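Local coordinates for surface-associated protein CshB (Streptococcus gordonii, PDB 6YZG), which mediates cell adhesion as a cell-wall-anchored streptococcal surface adhesin linked to fibronectin binding, represented here by its non-repetitive domain 2, at the interface of chains A and B. Coordinates in Å, arbitrary orientation; residue numbers count along the deposited sequence, not the author numbering. Chains: chain A/B, Surface-associated protein CshB.

Contact 1: the interface of chains A and B. Residues chain A 240-241, 243, 246; chain B 158, 160-161, 163.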
# COMPACT_ATOMS: atom_id res chain seq x y z
N THR A 240 4.32 25.05 6.43
CA THR A 240 4.68 25.87 7.62
C THR A 240 5.33 27.15 7.11
O THR A 240 6.14 27.09 6.15
CB THR A 240 5.54 25.08 8.61
OG1 THR A 240 5.83 25.95 9.72
CG2 THR A 240 6.88 24.64 8.03
N ARG A 241 4.99 28.28 7.72
CA ARG A 241 5.56 29.58 7.31
C ARG A 241 6.40 30.16 8.45
O ARG A 241 6.07 29.94 9.57
CB ARG A 241 4.43 30.54 6.93
CG ARG A 241 4.89 31.88 6.37
CD ARG A 241 3.79 32.76 5.78
NE ARG A 241 3.42 32.11 4.55
CZ ARG A 241 2.31 32.33 3.86
NH1 ARG A 241 1.39 33.19 4.28
NH2 ARG A 241 2.11 31.62 2.77
N ALA A 243 9.36 29.33 9.45
CA ALA A 243 10.23 28.38 10.14
C ALA A 243 11.70 28.76 9.94
O ALA A 243 12.08 29.03 8.79
CB ALA A 243 9.98 27.00 9.61
N VAL A 246 13.16 22.90 10.71
CA VAL A 246 12.18 21.85 10.42
C VAL A 246 12.84 20.52 10.65
O VAL A 246 14.06 20.37 10.43
CB VAL A 246 11.65 21.91 9.00
CG1 VAL A 246 10.83 23.15 8.78
CG2 VAL A 246 12.70 21.77 7.98
N THR B 158 8.20 21.61 13.10
CA THR B 158 8.51 22.97 12.66
C THR B 158 8.61 23.89 13.88
O THR B 158 7.93 23.66 14.89
CB THR B 158 7.43 23.50 11.71
OG1 THR B 158 7.81 24.81 11.28
CG2 THR B 158 6.03 23.51 12.31
N GLY B 160 8.02 27.11 12.92
CA GLY B 160 7.18 28.13 12.27
C GLY B 160 5.73 27.95 12.56
O GLY B 160 5.35 27.37 13.59
N THR B 161 4.88 28.40 11.67
CA THR B 161 3.44 28.28 11.87
C THR B 161 3.03 26.82 11.96
O THR B 161 3.57 25.96 11.28
CB THR B 161 2.65 29.07 10.85
OG1 THR B 161 2.88 28.58 9.53
CG2 THR B 161 3.00 30.54 10.90
N TRP B 163 1.14 23.40 11.24
CA TRP B 163 0.96 22.80 9.90
C TRP B 163 -0.40 23.09 9.31
O TRP B 163 -1.43 22.89 9.99
CB TRP B 163 1.22 21.30 10.00
CG TRP B 163 2.64 20.97 10.34
CD1 TRP B 163 3.09 20.47 11.54
CD2 TRP B 163 3.81 21.08 9.51
NE1 TRP B 163 4.43 20.23 11.49
CE2 TRP B 163 4.91 20.62 10.27
CE3 TRP B 163 4.02 21.55 8.22
CZ2 TRP B 163 6.18 20.56 9.70
CZ3 TRP B 163 5.28 21.52 7.69
CH2 TRP B 163 6.36 21.02 8.43
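Two threonine hydroxyls meet where A:Thr240 faces B:Thr158, OG1 to OG1 at 2.8 Å, the two side chains lying alongside and running in opposing senses. A:Thr240 OG1 donates to the backbone carbonyl B:Thr161 O at 2.7 Å, in the carbonyl plane and on a lone pair, with a C=O...O angle of 133°. B:Thr158 OG1 in turn accepts the amide of B:Gly160 within its own chain, so both A:Thr240 OG1 and the B:Gly160 amide bind this hydroxyl. With OG1 of A:Thr240 trans to the backbone nitrogen (chi1 -180°), the hydroxyl reaches both partners and the methyl is left for the aromatic neighbour.

Backbone bonding continues at A:Arg241, whose N donates to the hydroxyl B:Thr161 OG1 at 2.8 Å while its O accepts B:Thr161 N at 2.9 Å. A:Arg241 is poorly ordered, and its guanidinium takes no part in these bonds, which use the backbone.

Apolar packing comes from B:Trp163, which lays one face of its indole against A:Thr240; CZ3 lies 3.5 Å from the methyl CG2, and A:Thr240 CB sits 3.7 Å above the ring plane, toward the rim. B:Thr158 CG2 rests over the same face, beside the threonine of the partner.

A:Thr240 and A:Arg241 end strand 234-241, and A:Val246 of strand 245-252 forms an antiparallel bridge with B:Thr158, at the end of strand 153-158, so strands of both chains join here.

Contact 2: the interface of chains A and B. Residues chain A 193, 253-255; chain B 116-118, 152.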
# COMPACT_ATOMS: atom_id res chain seq x y z
N LYS A 193 13.86 -7.19 0.09
CA LYS A 193 13.46 -5.99 0.89
C LYS A 193 12.90 -6.41 2.26
O LYS A 193 13.35 -5.81 3.29
CB LYS A 193 12.44 -5.13 0.15
CG LYS A 193 11.81 -4.02 0.98
CD LYS A 193 10.68 -3.33 0.25
CE LYS A 193 9.97 -2.31 1.11
NZ LYS A 193 10.86 -1.16 1.38
N SER A 253 9.88 -0.48 9.09
CA SER A 253 10.52 -1.76 8.66
C SER A 253 11.00 -1.66 7.24
O SER A 253 11.92 -2.45 6.90
CB SER A 253 9.64 -2.96 8.83
OG SER A 253 8.49 -2.82 8.06
N GLY A 254 10.44 -0.73 6.47
CA GLY A 254 10.83 -0.41 5.10
C GLY A 254 11.69 0.85 5.10
O GLY A 254 12.57 0.95 5.94
N GLN A 255 11.33 1.70 4.16
CA GLN A 255 11.96 3.03 4.01
C GLN A 255 10.90 4.08 3.77
O GLN A 255 9.91 3.86 3.05
CB GLN A 255 12.94 3.08 2.84
CG GLN A 255 14.21 2.32 3.10
CD GLN A 255 15.20 2.52 1.99
OE1 GLN A 255 15.74 1.53 1.49
NE2 GLN A 255 15.50 3.77 1.68
N MET B 116 18.72 2.15 3.84
CA MET B 116 18.56 0.73 4.21
C MET B 116 17.19 0.60 4.84
O MET B 116 16.68 1.53 5.47
CB MET B 116 19.64 0.28 5.15
CG MET B 116 21.00 0.40 4.51
SD MET B 116 21.46 -1.06 3.66
CE MET B 116 21.61 -2.27 5.00
N ASN B 117 16.62 -0.59 4.78
CA ASN B 117 15.36 -0.89 5.46
C ASN B 117 15.58 -1.06 6.98
O ASN B 117 16.64 -1.40 7.46
CB ASN B 117 14.76 -2.15 4.88
CG ASN B 117 14.55 -1.95 3.39
OD1 ASN B 117 13.80 -1.05 3.02
ND2 ASN B 117 15.18 -2.81 2.58
N SER B 118 14.49 -0.85 7.71
CA SER B 118 14.38 -1.27 9.12
C SER B 118 15.15 -0.35 10.05
O SER B 118 16.07 -0.76 10.76
CB SER B 118 14.76 -2.71 9.34
OG SER B 118 14.04 -3.52 8.41
N GLU B 152 4.45 2.09 9.78
CA GLU B 152 5.53 2.89 9.13
C GLU B 152 5.25 4.35 9.49
O GLU B 152 4.16 4.83 9.21
CB GLU B 152 5.63 2.71 7.62
CG GLU B 152 5.92 1.26 7.23
CD GLU B 152 5.96 0.99 5.73
OE1 GLU B 152 4.99 1.39 5.06
OE2 GLU B 152 6.93 0.42 5.25
O HOH W 1 14.55 2.66 6.59
O HOH W 2 7.49 2.36 3.09
O HOH W 3 16.03 -5.40 4.04
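B:Asn117 buries 77 Å² against chain A, its side chain set nearly perpendicular to those of A:Lys193 and A:Gln255. The amide oxygen OD1 takes a weak hydrogen bond from the terminal amine nitrogen A:Lys193 NZ at 3.4 Å, and lies equally near the methylene A:Gln255 CG. On the other branch, ND2 is bonded to water 3 at 3.1 Å, and this water also binds the backbone oxygen of A:Lys193, so the amide has a weak direct bond at OD1 and a water bridge at ND2. Its chi1 of -58° turns CG away from the carbonyl carbon and sets the amide between the A:Lys193 and A:Gln255 side chains.

A:Lys193 extends along its chain as far as CE and bends at chi4 (69°), which brings NZ back toward the asparagine oxygen. The carboxylate B:Glu152 OE2 is 5.7 Å from NZ, not in contact but close enough that it might help to balance the lysine charge.

A:Gln255 packs its aliphatic CG against the asparagine, with the two amide planes 56° apart. Its backbone oxygen reaches B:Glu152 OE2 through water 2. Next to it, A:Gly254 O accepts B:Ser118 N at 3.2 Å and shares water 1 with B:Met116 O. The hydroxyl B:Ser118 OG donates to A:Ser253 O at 2.8 Å, tilted from the carbonyl plane.

The site joins loops: residues 253-255 belong to the loop between strands 245-252 and 258-263 of chain A, A:Lys193 closes helix 184-193, and the chain B residues are all in loops.

Contact 3: the interface of chains A and B. Residues chain A 139-141, 164, 166; chain B 238-239, 263.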
# COMPACT_ATOMS: atom_id res chain seq x y z
N THR A 139 -22.55 -9.50 -19.31
CA THR A 139 -21.37 -8.62 -19.32
C THR A 139 -20.91 -8.53 -17.88
O THR A 139 -21.62 -7.91 -17.05
CB THR A 139 -21.66 -7.25 -19.91
OG1 THR A 139 -22.08 -7.41 -21.28
CG2 THR A 139 -20.45 -6.33 -19.84
N VAL A 140 -19.81 -9.17 -17.57
CA VAL A 140 -19.34 -9.37 -16.18
C VAL A 140 -18.13 -8.51 -15.96
O VAL A 140 -17.23 -8.47 -16.80
CB VAL A 140 -18.96 -10.81 -15.92
CG1 VAL A 140 -18.42 -10.98 -14.55
CG2 VAL A 140 -20.15 -11.73 -16.13
N VAL A 141 -18.14 -7.78 -14.85
CA VAL A 141 -16.94 -6.99 -14.43
C VAL A 141 -16.39 -7.58 -13.14
O VAL A 141 -17.16 -8.10 -12.32
CB VAL A 141 -17.21 -5.49 -14.26
CG1 VAL A 141 -17.45 -4.88 -15.64
CG2 VAL A 141 -18.35 -5.21 -13.29
N GLU A 164 -11.10 -7.14 -20.94
CA GLU A 164 -11.00 -5.74 -21.43
C GLU A 164 -10.94 -4.78 -20.25
O GLU A 164 -11.72 -4.93 -19.28
CB GLU A 164 -12.19 -5.37 -22.29
CG GLU A 164 -12.02 -4.09 -23.05
CD GLU A 164 -13.16 -3.75 -24.00
OE1 GLU A 164 -12.98 -2.84 -24.88
OE2 GLU A 164 -14.24 -4.29 -23.87
N MET A 166 -11.66 -1.66 -18.14
CA MET A 166 -12.80 -0.73 -18.06
C MET A 166 -12.44 0.60 -17.43
O MET A 166 -13.17 1.56 -17.67
CB MET A 166 -13.88 -1.40 -17.22
CG MET A 166 -14.41 -2.63 -17.83
SD MET A 166 -15.27 -2.38 -19.38
CE MET A 166 -14.00 -2.89 -20.51
N VAL B 238 -11.82 -5.08 -14.88
CA VAL B 238 -11.84 -5.76 -16.19
C VAL B 238 -13.19 -6.35 -16.44
O VAL B 238 -13.96 -6.71 -15.53
CB VAL B 238 -10.70 -6.79 -16.34
CG1 VAL B 238 -9.36 -6.07 -16.50
CG2 VAL B 238 -10.64 -7.79 -15.19
N MET B 239 -13.46 -6.57 -17.73
CA MET B 239 -14.76 -7.06 -18.22
C MET B 239 -14.61 -8.25 -19.15
O MET B 239 -13.68 -8.30 -19.98
CB MET B 239 -15.46 -5.92 -18.96
CG MET B 239 -16.85 -6.18 -19.41
SD MET B 239 -17.35 -4.91 -20.69
CE MET B 239 -16.70 -5.50 -22.26
N LEU B 263 -23.16 -5.68 -16.01
CA LEU B 263 -23.66 -4.49 -16.72
C LEU B 263 -24.89 -4.95 -17.52
O LEU B 263 -24.82 -5.99 -18.14
CB LEU B 263 -22.56 -3.92 -17.61
CG LEU B 263 -21.24 -3.59 -16.91
CD1 LEU B 263 -20.25 -2.98 -17.87
CD2 LEU B 263 -21.47 -2.71 -15.71
O HOH W 4 -24.73 -8.78 -17.60
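The side chain of B:Met239 enters between A:Thr139 and A:Met166, with 76 Å² of its surface hidden by chain A. Its sulfur SD touches the methyl A:Thr139 CG2 and A:Met166 SD, each at 3.5 Å, while its CB packs against A:Met166 CG. A bend at chi2 (-64°) turns SD of A:Met166 onto B:Met239 SD. A:Glu164 lies beside the methionine with parallel direction. B:Leu263 meets the same threonine methyl from a direction nearly perpendicular to that of the methionine, with CD1 3.9 Å from A:Thr139 CG2 and 4.1 Å from A:Val141 CG1, so both residues pack on A:Thr139 CG2.

Backbone bonds frame this packing. B:Met239 and A:Glu164 exchange a reciprocal pair, B:Met239 N to A:Glu164 O at 2.8 Å and A:Glu164 N to B:Met239 O at 3.0 Å. On the opposite flank B:Leu263 N donates to A:Thr139 O at 2.9 Å, and water 4 links A:Thr139 N with B:Leu263 O.

Antiparallel bridges pair B:Met239 of strand 234-241 with both A:Glu164 (strand 164-170) and A:Val141 (strand 139-144), and A:Thr139 with B:Leu263 of strand 258-263. Chain B strands thus add to the chain A sheet framework, interleaving the two copies.

The C-alpha centres of contacts 1 and 2 are about 27 Å apart, whereas contact 3 lies about 48 Å from contact 1 and 38 Å from contact 2. Strand 234-241 serves contacts 1 and 3 from different copies: chain A supplies it in contact 1 and chain B in contact 3. Strand 245-252 contributes to contact 1 and leads into the loop of contact 2, after which strand 258-263 enters contact 3. Since the interface is two-fold symmetric, each contact recurs with chains exchanged. Strands between residues 234 and 263 thus pair with strands of the other copy, as in a strand-exchanged dimer, although the structure alone establishes no oligomeric state.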